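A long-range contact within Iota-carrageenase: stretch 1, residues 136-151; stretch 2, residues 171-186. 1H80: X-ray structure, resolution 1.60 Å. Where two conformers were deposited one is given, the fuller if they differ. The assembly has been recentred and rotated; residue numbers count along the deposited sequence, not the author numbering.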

# COMPACT_ATOMS: atom_id res chain seq x y z
N LYS A 136 3.77 8.39 7.07
CA LYS A 136 4.97 7.59 6.98
C LYS A 136 5.15 7.14 8.43
O LYS A 136 5.32 7.97 9.32
CB LYS A 136 6.19 8.38 6.53
CG LYS A 136 7.43 7.49 6.45
CD LYS A 136 8.63 8.19 5.85
CE LYS A 136 9.82 7.24 5.79
NZ LYS A 136 11.02 7.86 5.16
N LEU A 137 5.07 5.84 8.65
CA LEU A 137 5.20 5.29 9.99
C LEU A 137 6.58 4.71 10.22
O LEU A 137 7.18 4.12 9.31
CB LEU A 137 4.15 4.19 10.21
CG LEU A 137 2.72 4.55 9.82
CD1 LEU A 137 1.82 3.35 10.09
CD2 LEU A 137 2.24 5.77 10.59
N GLY A 138 7.09 4.88 11.43
CA GLY A 138 8.39 4.36 11.80
C GLY A 138 8.30 3.67 13.15
O GLY A 138 7.60 2.67 13.31
N ASP A 139 9.02 4.22 14.12
CA ASP A 139 9.04 3.66 15.47
C ASP A 139 7.81 4.10 16.26
O ASP A 139 7.88 5.00 17.10
CB ASP A 139 10.31 4.10 16.20
CG ASP A 139 10.55 3.31 17.47
OD1 ASP A 139 9.62 2.62 17.95
OD2 ASP A 139 11.68 3.38 18.00
N VAL A 140 6.69 3.46 15.97
CA VAL A 140 5.44 3.76 16.65
C VAL A 140 4.75 2.46 17.04
O VAL A 140 4.75 1.49 16.28
CB VAL A 140 4.50 4.61 15.74
CG1 VAL A 140 4.27 3.90 14.41
CG2 VAL A 140 3.18 4.86 16.44
N ARG A 141 4.21 2.43 18.26
CA ARG A 141 3.52 1.25 18.76
C ARG A 141 2.24 1.68 19.44
O ARG A 141 2.18 2.74 20.06
CB ARG A 141 4.38 0.49 19.76
CG ARG A 141 5.70 0.06 19.20
CD ARG A 141 6.46 -0.79 20.19
NE ARG A 141 7.81 -1.03 19.70
CZ ARG A 141 8.73 -1.74 20.34
NH1 ARG A 141 8.45 -2.30 21.51
NH2 ARG A 141 9.94 -1.87 19.81
N ASN A 142 1.23 0.82 19.33
CA ASN A 142 -0.10 1.02 19.88
C ASN A 142 -0.72 2.24 19.22
O ASN A 142 -0.82 3.32 19.81
CB ASN A 142 -0.07 1.20 21.40
CG ASN A 142 -1.45 1.09 22.00
OD1 ASN A 142 -2.23 0.24 21.59
ND2 ASN A 142 -1.75 1.95 22.96
N TYR A 143 -1.12 2.06 17.98
CA TYR A 143 -1.69 3.16 17.23
C TYR A 143 -2.90 2.77 16.41
O TYR A 143 -3.15 1.60 16.14
CB TYR A 143 -0.63 3.76 16.30
CG TYR A 143 -0.14 2.84 15.20
CD1 TYR A 143 0.89 1.92 15.43
CD2 TYR A 143 -0.67 2.93 13.92
CE1 TYR A 143 1.38 1.12 14.40
CE2 TYR A 143 -0.19 2.14 12.88
CZ TYR A 143 0.84 1.24 13.13
OH TYR A 143 1.33 0.50 12.08
N LYS A 144 -3.65 3.78 16.01
CA LYS A 144 -4.84 3.57 15.21
C LYS A 144 -4.99 4.75 14.25
O LYS A 144 -4.98 5.90 14.68
CB LYS A 144 -6.07 3.46 16.11
CG LYS A 144 -7.35 3.13 15.37
CD LYS A 144 -8.52 3.10 16.35
CE LYS A 144 -9.81 2.68 15.67
NZ LYS A 144 -10.96 2.75 16.62
N ILE A 145 -5.08 4.44 12.97
CA ILE A 145 -5.26 5.44 11.92
C ILE A 145 -6.54 4.98 11.23
O ILE A 145 -6.63 3.86 10.75
CB ILE A 145 -4.06 5.44 10.96
CG1 ILE A 145 -2.82 5.93 11.72
CG2 ILE A 145 -4.34 6.35 9.76
CD1 ILE A 145 -1.52 5.82 10.94
N SER A 146 -7.53 5.88 11.17
CA SER A 146 -8.84 5.47 10.68
C SER A 146 -9.76 6.51 10.07
O SER A 146 -9.68 7.68 10.42
CB SER A 146 -9.58 4.87 11.89
OG SER A 146 -10.96 4.64 11.68
N ASN A 147 -10.62 6.05 9.17
CA ASN A 147 -11.68 6.86 8.60
C ASN A 147 -11.51 8.15 7.81
O ASN A 147 -11.84 9.24 8.29
CB ASN A 147 -12.65 7.12 9.74
CG ASN A 147 -14.06 7.36 9.28
OD1 ASN A 147 -14.45 6.95 8.18
ND2 ASN A 147 -14.85 8.00 10.13
N PHE A 148 -11.04 8.03 6.57
CA PHE A 148 -10.92 9.18 5.71
C PHE A 148 -10.76 8.72 4.28
O PHE A 148 -10.51 7.54 4.00
CB PHE A 148 -9.77 10.09 6.15
CG PHE A 148 -8.44 9.41 6.27
CD1 PHE A 148 -7.58 9.35 5.18
CD2 PHE A 148 -8.03 8.87 7.48
CE1 PHE A 148 -6.32 8.76 5.30
CE2 PHE A 148 -6.77 8.27 7.62
CZ PHE A 148 -5.92 8.22 6.52
N THR A 149 -10.97 9.66 3.37
CA THR A 149 -10.87 9.39 1.95
C THR A 149 -9.69 10.21 1.44
O THR A 149 -9.46 11.33 1.90
CB THR A 149 -12.15 9.84 1.21
OG1 THR A 149 -13.26 9.05 1.67
CG2 THR A 149 -11.99 9.67 -0.29
N ILE A 150 -8.95 9.63 0.52
CA ILE A 150 -7.80 10.30 -0.06
C ILE A 150 -8.08 10.50 -1.54
O ILE A 150 -8.18 9.53 -2.29
CB ILE A 150 -6.53 9.45 0.08
CG1 ILE A 150 -6.28 9.13 1.56
CG2 ILE A 150 -5.34 10.20 -0.52
CD1 ILE A 150 -5.23 8.06 1.77
N ASP A 151 -8.24 11.76 -1.95
CA ASP A 151 -8.46 12.07 -3.35
C ASP A 151 -7.06 12.29 -3.92
O ASP A 151 -6.50 13.38 -3.84
CB ASP A 151 -9.29 13.34 -3.51
CG ASP A 151 -10.77 13.06 -3.66
OD1 ASP A 151 -11.20 11.91 -3.39
OD2 ASP A 151 -11.51 13.98 -4.04
N LEU A 171 17.46 -0.92 12.66
CA LEU A 171 16.16 -0.49 12.16
C LEU A 171 15.05 -0.66 13.17
O LEU A 171 15.07 -1.57 14.00
CB LEU A 171 15.80 -1.24 10.88
CG LEU A 171 16.79 -1.11 9.72
CD1 LEU A 171 16.17 -1.76 8.49
CD2 LEU A 171 17.09 0.36 9.46
N HIS A 172 14.06 0.22 13.08
CA HIS A 172 12.91 0.20 13.96
C HIS A 172 11.68 0.36 13.08
O HIS A 172 11.74 0.98 12.03
CB HIS A 172 12.99 1.36 14.94
CG HIS A 172 14.25 1.38 15.74
ND1 HIS A 172 14.40 0.66 16.91
CD2 HIS A 172 15.44 1.98 15.52
CE1 HIS A 172 15.63 0.82 17.37
NE2 HIS A 172 16.28 1.62 16.54
N TRP A 173 10.57 -0.22 13.51
CA TRP A 173 9.35 -0.12 12.74
C TRP A 173 8.15 -0.27 13.65
O TRP A 173 8.31 -0.51 14.85
CB TRP A 173 9.33 -1.15 11.61
CG TRP A 173 9.50 -2.55 12.05
CD1 TRP A 173 8.53 -3.40 12.47
CD2 TRP A 173 10.73 -3.28 12.14
NE1 TRP A 173 9.07 -4.62 12.81
CE2 TRP A 173 10.42 -4.57 12.62
CE3 TRP A 173 12.07 -2.96 11.86
CZ2 TRP A 173 11.40 -5.55 12.82
CZ3 TRP A 173 13.04 -3.94 12.06
CH2 TRP A 173 12.70 -5.21 12.54
N SER A 174 6.96 -0.15 13.10
CA SER A 174 5.76 -0.20 13.92
C SER A 174 5.26 -1.56 14.36
O SER A 174 5.51 -2.59 13.72
CB SER A 174 4.62 0.57 13.25
OG SER A 174 4.16 -0.09 12.09
N ARG A 175 4.56 -1.55 15.49
CA ARG A 175 3.98 -2.75 16.06
C ARG A 175 2.69 -2.37 16.76
O ARG A 175 2.56 -1.26 17.27
CB ARG A 175 4.90 -3.36 17.12
CG ARG A 175 6.36 -3.35 16.82
CD ARG A 175 7.11 -3.81 18.06
NE ARG A 175 6.87 -5.21 18.37
CZ ARG A 175 7.40 -6.23 17.70
NH1 ARG A 175 8.20 -6.02 16.67
NH2 ARG A 175 7.12 -7.48 18.06
N ASN A 176 1.75 -3.31 16.78
CA ASN A 176 0.48 -3.12 17.47
C ASN A 176 -0.29 -1.91 16.99
O ASN A 176 -0.27 -0.85 17.61
CB ASN A 176 0.74 -3.03 18.97
CG ASN A 176 1.65 -4.13 19.48
OD1 ASN A 176 1.58 -5.27 19.00
ND2 ASN A 176 2.49 -3.81 20.45
N GLY A 177 -0.98 -2.08 15.88
CA GLY A 177 -1.74 -0.97 15.35
C GLY A 177 -2.88 -1.42 14.48
O GLY A 177 -2.97 -2.58 14.08
N ILE A 178 -3.78 -0.49 14.21
CA ILE A 178 -4.93 -0.73 13.36
C ILE A 178 -4.98 0.39 12.35
O ILE A 178 -4.92 1.57 12.71
CB ILE A 178 -6.25 -0.72 14.16
CG1 ILE A 178 -6.23 -1.80 15.23
CG2 ILE A 178 -7.43 -0.91 13.21
CD1 ILE A 178 -7.50 -1.88 16.06
N ILE A 179 -5.05 0.03 11.07
CA ILE A 179 -5.16 1.02 10.00
C ILE A 179 -6.44 0.59 9.30
O ILE A 179 -6.52 -0.49 8.72
CB ILE A 179 -3.95 0.93 9.06
CG1 ILE A 179 -2.70 1.33 9.83
CG2 ILE A 179 -4.16 1.83 7.85
CD1 ILE A 179 -1.41 1.12 9.08
N GLU A 180 -7.46 1.44 9.37
CA GLU A 180 -8.75 1.05 8.83
C GLU A 180 -9.63 2.14 8.27
O GLU A 180 -9.40 3.32 8.50
CB GLU A 180 -9.56 0.38 9.93
CG GLU A 180 -9.73 1.31 11.14
CD GLU A 180 -10.89 0.94 12.05
OE1 GLU A 180 -11.14 -0.26 12.26
OE2 GLU A 180 -11.54 1.87 12.58
N ARG A 181 -10.66 1.71 7.55
CA ARG A 181 -11.64 2.61 6.96
C ARG A 181 -11.04 3.75 6.16
O ARG A 181 -11.22 4.92 6.49
CB ARG A 181 -12.53 3.18 8.06
CG ARG A 181 -13.25 2.11 8.87
CD ARG A 181 -14.08 2.73 9.98
NE ARG A 181 -15.14 3.58 9.45
CZ ARG A 181 -15.87 4.41 10.19
NH1 ARG A 181 -15.64 4.52 11.49
NH2 ARG A 181 -16.82 5.14 9.62
N ILE A 182 -10.34 3.40 5.09
CA ILE A 182 -9.74 4.40 4.23
C ILE A 182 -10.05 4.05 2.79
O ILE A 182 -10.03 2.88 2.40
CB ILE A 182 -8.21 4.46 4.42
CG1 ILE A 182 -7.88 4.80 5.88
CG2 ILE A 182 -7.61 5.52 3.50
CD1 ILE A 182 -6.41 4.70 6.22
N LYS A 183 -10.38 5.07 2.02
CA LYS A 183 -10.68 4.90 0.61
C LYS A 183 -9.75 5.84 -0.13
O LYS A 183 -9.63 7.01 0.24
CB LYS A 183 -12.13 5.28 0.31
CG LYS A 183 -12.46 5.45 -1.17
CD LYS A 183 -12.24 4.17 -1.96
CE LYS A 183 -12.46 4.39 -3.45
NZ LYS A 183 -13.85 4.85 -3.75
N GLN A 184 -9.09 5.34 -1.16
CA GLN A 184 -8.20 6.16 -1.96
C GLN A 184 -8.70 6.20 -3.39
O GLN A 184 -8.97 5.15 -3.99
CB GLN A 184 -6.77 5.62 -1.94
CG GLN A 184 -5.79 6.49 -2.71
CD GLN A 184 -4.35 6.15 -2.41
OE1 GLN A 184 -4.03 5.71 -1.30
NE2 GLN A 184 -3.46 6.37 -3.37
N ASN A 185 -8.84 7.40 -3.93
CA ASN A 185 -9.30 7.55 -5.31
C ASN A 185 -8.16 7.98 -6.21
O ASN A 185 -7.28 8.73 -5.81
CB ASN A 185 -10.41 8.60 -5.40
CG ASN A 185 -11.66 8.19 -4.65
OD1 ASN A 185 -12.22 7.13 -4.88
ND2 ASN A 185 -12.10 9.05 -3.74
N ASN A 186 -8.19 7.47 -7.44
CA ASN A 186 -7.22 7.81 -8.47
C ASN A 186 -5.75 7.65 -8.08
O ASN A 186 -4.96 8.59 -8.17
CB ASN A 186 -7.49 9.23 -8.96
CG ASN A 186 -6.80 9.53 -10.28
OD1 ASN A 186 -6.58 8.63 -11.09
ND2 ASN A 186 -6.46 10.80 -10.51
O HOH W 1 8.90 0.07 17.43
O HOH W 2 12.15 -0.07 18.33
O HOH W 3 -12.66 1.56 15.00
O HOH W 4 -16.98 6.18 7.20

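The two stretches lie side by side as parallel strands in exact register, each residue from Asp139 to Asp151 facing the one 34 positions later. The axis of strand 143-151 passes 4.6 Å from those of 177-180 and 182-185, at angles of only 2° and 8°, and the contact buries 1344 Å² in all. Stretch 1 turns a corner at Asn142 beside the corner of stretch 2 at Asn176; stretch 2 turns again at Arg181, opposite Asn147, which also has positive phi; the register survives both.

Backbone hydrogen bonds alternate across the groove in the parallel manner. Ile178 N donates to Tyr143 O (2.9 Å), Ile145 N to Ile178 O (2.9 Å) and Glu180 N to Ile145 O (2.9 Å). The ladder runs on through the bend, with Asn147 N donating to Glu180 O (3.1 Å) and Phe148 N to Arg181 O (3.1 Å), and continues with Lys183 N to Phe148 O (3.2 Å), Ile150 N to Lys183 O (2.7 Å) and Asn185 N to Ile150 O (2.8 Å). At the first corner, Asn142 N donates to Arg175 O (3.2 Å) and Tyr143 N to Asn176 O (3.1 Å), so the turning stretches stay joined.

The most striking fit is between Tyr143 and Gly177. With chi1 in p, the tyrosine ring leans over the neighbouring strand, and Gly177 CA sits 3.9 Å from the ring centroid, almost on the ring normal. The hollow exists because Gly177 has no side chain: an ideal CB there would lie 2.5 Å from Tyr143 CE1, a clash. Folded across this gap, the ring carries Tyr143 OH to within 2.9 Å of Ser174 OG, a hydrogen bond that either hydroxyl could donate. Ile179 also approaches the ring obliquely, its CG1 4.0 Å from Tyr143 CE2.

Phe148, also p, repeats the motif on the same face of the sheet with an aliphatic partner. Ile182 CG1 lies over its ring, 4.1 Å from the centroid, and Ile182 CD1 approaches Phe148 CZ at 3.6 Å. Ile182 is thus a knob among three residues, since its CG2 also meets Ile150 CD1 at 3.9 Å and its CD1 lies 4.4 Å from Ile145 CG2. Leu137 extends the apolar packing, its CD1 4.1 Å from Ile179 CD1.

The face bearing Lys144, Ser146 and Thr149 is more polar. Glu180, with chi1 in p, points its CB to this face, but the end of its side chain comes nearer the first stretch, where Ser146 OG donates to Glu180 OE2 (3.0 Å). Lys144 NZ remains 4.2 Å from Glu180 OE2, beyond a salt bridge, and water 3 fills the gap, accepting from Lys144 NZ (2.6 Å) and donating to Glu180 OE2 (2.7 Å). Farther along, Asn185 ND2 donates to Asp151 OD1 (3.0 Å) while packing 3.5 Å from Thr149 CG2.

Arg141 and Arg175 pack despite their like charge: Arg175 CD covers one face of the Arg141 guanidinium, 3.3 Å from Arg141 NE. Water 1 accepts from Arg141 NE (2.7 Å) and donates to Asp139 OD1 (2.7 Å) and Trp173 O (2.7 Å), tying the two stretches together.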